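Local coordinates for capsid protein (Macrobrachium rosenbergii nodavirus, PDB 5YKU) that forms the protruding domain of the viral shell, which probably pairs into dimeric spikes on the particle surface, at residues Q31-L36 against F42-Y47. Numbering follows the deposited sequence.
Sequences QDITGL and FIIVPY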
loop_
_atom_site.group_PDB
_atom_site.type_symbol
_atom_site.label_atom_id
_atom_site.label_comp_id
_atom_site.label_asym_id
_atom_site.label_seq_id
_atom_site.Cartn_x
_atom_site.Cartn_y
_atom_site.Cartn_z
ATOM N N GLN A 31 -4.215 -8.437 2.897
ATOM C CA GLN A 31 -5.122 -7.767 1.960
ATOM C C GLN A 31 -4.646 -8.022 0.587
ATOM O O GLN A 31 -3.452 -7.829 0.276
ATOM C CB GLN A 31 -5.184 -6.279 2.204
ATOM C CG GLN A 31 -6.186 -5.538 1.362
ATOM C CD GLN A 31 -6.432 -4.135 1.824
ATOM O OE1 GLN A 31 -6.286 -3.828 3.007
ATOM N NE2 GLN A 31 -6.859 -3.250 0.989
ATOM N N ASP A 32 -5.518 -8.401 -0.329
ATOM C CA ASP A 32 -5.222 -8.523 -1.744
ATOM C C ASP A 32 -5.642 -7.334 -2.499
ATOM O O ASP A 32 -6.843 -6.977 -2.483
ATOM C CB ASP A 32 -5.955 -9.805 -2.323
ATOM C CG ASP A 32 -5.479 -11.069 -1.824
ATOM O OD1 ASP A 32 -4.489 -11.176 -1.108
ATOM O OD2 ASP A 32 -6.067 -12.146 -2.274
ATOM N N ILE A 33 -4.719 -6.617 -3.078
ATOM C CA ILE A 33 -5.043 -5.535 -4.013
ATOM C C ILE A 33 -5.347 -6.193 -5.316
ATOM O O ILE A 33 -4.610 -7.102 -5.779
ATOM C CB ILE A 33 -3.905 -4.523 -4.122
ATOM C CG1 ILE A 33 -3.671 -3.840 -2.783
ATOM C CG2 ILE A 33 -4.151 -3.477 -5.205
ATOM C CD1 ILE A 33 -2.654 -2.689 -2.754
ATOM N N THR A 34 -6.401 -5.784 -5.982
ATOM C CA THR A 34 -6.891 -6.457 -7.197
ATOM C C THR A 34 -7.112 -5.419 -8.285
ATOM O O THR A 34 -7.018 -4.228 -8.071
ATOM C CB THR A 34 -8.125 -7.284 -6.837
ATOM O OG1 THR A 34 -8.506 -8.197 -7.882
ATOM C CG2 THR A 34 -9.262 -6.299 -6.642
ATOM N N GLY A 35 -7.341 -5.941 -9.510
ATOM C CA GLY A 35 -7.617 -5.084 -10.610
ATOM C C GLY A 35 -6.415 -4.477 -11.294
ATOM O O GLY A 35 -6.515 -3.456 -11.971
ATOM N N LEU A 36 -5.224 -4.975 -11.014
ATOM C CA LEU A 36 -3.970 -4.442 -11.588
ATOM C C LEU A 36 -3.703 -5.163 -12.877
ATOM O O LEU A 36 -4.183 -6.284 -13.087
ATOM C CB LEU A 36 -2.820 -4.691 -10.632
ATOM C CG LEU A 36 -2.965 -4.076 -9.279
ATOM C CD1 LEU A 36 -1.825 -4.593 -8.370
ATOM C CD2 LEU A 36 -2.971 -2.588 -9.339
ATOM N N PHE A 42 5.082 -2.332 -10.486
ATOM C CA PHE A 42 4.526 -1.171 -9.791
ATOM C C PHE A 42 5.414 -0.750 -8.680
ATOM O O PHE A 42 6.258 -1.530 -8.117
ATOM C CB PHE A 42 3.194 -1.539 -9.182
ATOM C CG PHE A 42 2.167 -1.955 -10.187
ATOM C CD1 PHE A 42 1.381 -0.966 -10.801
ATOM C CD2 PHE A 42 1.952 -3.289 -10.535
ATOM C CE1 PHE A 42 0.375 -1.336 -11.726
ATOM C CE2 PHE A 42 1.005 -3.651 -11.456
ATOM C CZ PHE A 42 0.180 -2.682 -12.075
ATOM N N ILE A 43 5.189 0.491 -8.222
ATOM C CA ILE A 43 5.608 0.972 -6.878
ATOM C C ILE A 43 4.365 1.359 -6.133
ATOM O O ILE A 43 3.502 2.048 -6.703
ATOM C CB ILE A 43 6.538 2.201 -7.062
ATOM C CG1 ILE A 43 7.852 1.896 -7.646
ATOM C CG2 ILE A 43 6.804 2.860 -5.680
ATOM C CD1 ILE A 43 8.784 1.050 -6.792
ATOM N N ILE A 44 4.223 0.976 -4.897
ATOM C CA ILE A 44 3.140 1.480 -4.001
ATOM C C ILE A 44 3.799 2.307 -2.901
ATOM O O ILE A 44 4.830 1.876 -2.303
ATOM C CB ILE A 44 2.305 0.290 -3.479
ATOM C CG1 ILE A 44 1.143 0.754 -2.614
ATOM C CG2 ILE A 44 3.145 -0.774 -2.759
ATOM C CD1 ILE A 44 0.184 -0.328 -2.305
ATOM N N VAL A 45 3.208 3.434 -2.673
ATOM C CA VAL A 45 3.664 4.370 -1.642
ATOM C C VAL A 45 2.540 4.758 -0.724
ATOM O O VAL A 45 1.366 4.699 -1.126
ATOM C CB VAL A 45 4.241 5.691 -2.235
ATOM C CG1 VAL A 45 5.433 5.361 -3.078
ATOM C CG2 VAL A 45 3.216 6.470 -3.039
ATOM N N PRO A 46 2.797 5.060 0.513
ATOM C CA PRO A 46 1.793 5.609 1.408
ATOM C C PRO A 46 1.464 7.006 1.074
ATOM O O PRO A 46 2.317 7.742 0.571
ATOM C CB PRO A 46 2.430 5.477 2.775
ATOM C CG PRO A 46 3.932 5.655 2.486
ATOM C CD PRO A 46 4.126 5.034 1.137
ATOM N N TYR A 47 0.269 7.423 1.363
ATOM C CA TYR A 47 -0.088 8.869 1.418
ATOM C C TYR A 47 -0.961 9.051 2.614
ATOM O O TYR A 47 -1.399 8.069 3.244
ATOM C CB TYR A 47 -0.714 9.403 0.113
ATOM C CG TYR A 47 -2.172 9.076 -0.115
ATOM C CD1 TYR A 47 -3.147 10.005 0.293
ATOM C CD2 TYR A 47 -2.624 7.942 -0.738
ATOM C CE1 TYR A 47 -4.499 9.773 0.087
ATOM C CE2 TYR A 47 -3.939 7.677 -0.939
ATOM C CZ TYR A 47 -4.854 8.605 -0.491
ATOM O OH TYR A 47 -6.224 8.314 -0.705
#
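Backbone hydrogen bonding of I33 to A96 and of L36 to G94 fixes two residues whose side chains meet I44 and F42 across the interior; between the two segments themselves the contact is purely apolar. The two isoleucines meet end-on, CD1 of I33 3.7 Å from CD1 of I44. On I44 the longer branch is extended, with CG1 anti to the backbone N (chi1 -177°), which carries CD1 away from its own strand into the core; in I33 the same branch stands anti to the carbonyl carbon instead. W19 and F98 touch both isoleucines and help enclose the meeting point.

The eight-stranded antiparallel sheet curls over so that edge strand 26-33 faces strand 41-47 across a hydrophobic interior, and the CA atoms of I33 and I44 stand 10.8 Å apart, a separation bridged by side chains. Alternation along 42-47 turns F42 and I44 inward.

Past the end of the edge strand, G35 adopts a left-handed backbone conformation (phi 83°), and the following L36 again faces inward. It crosses F42 at a slant: L36 CB lies 3.9 Å from F42 CZ, and L36 CD2 sits over one face of the ring. F88 meets the same phenyl with its plane inclined by only about 20°, and I117 and R119 also touch F42.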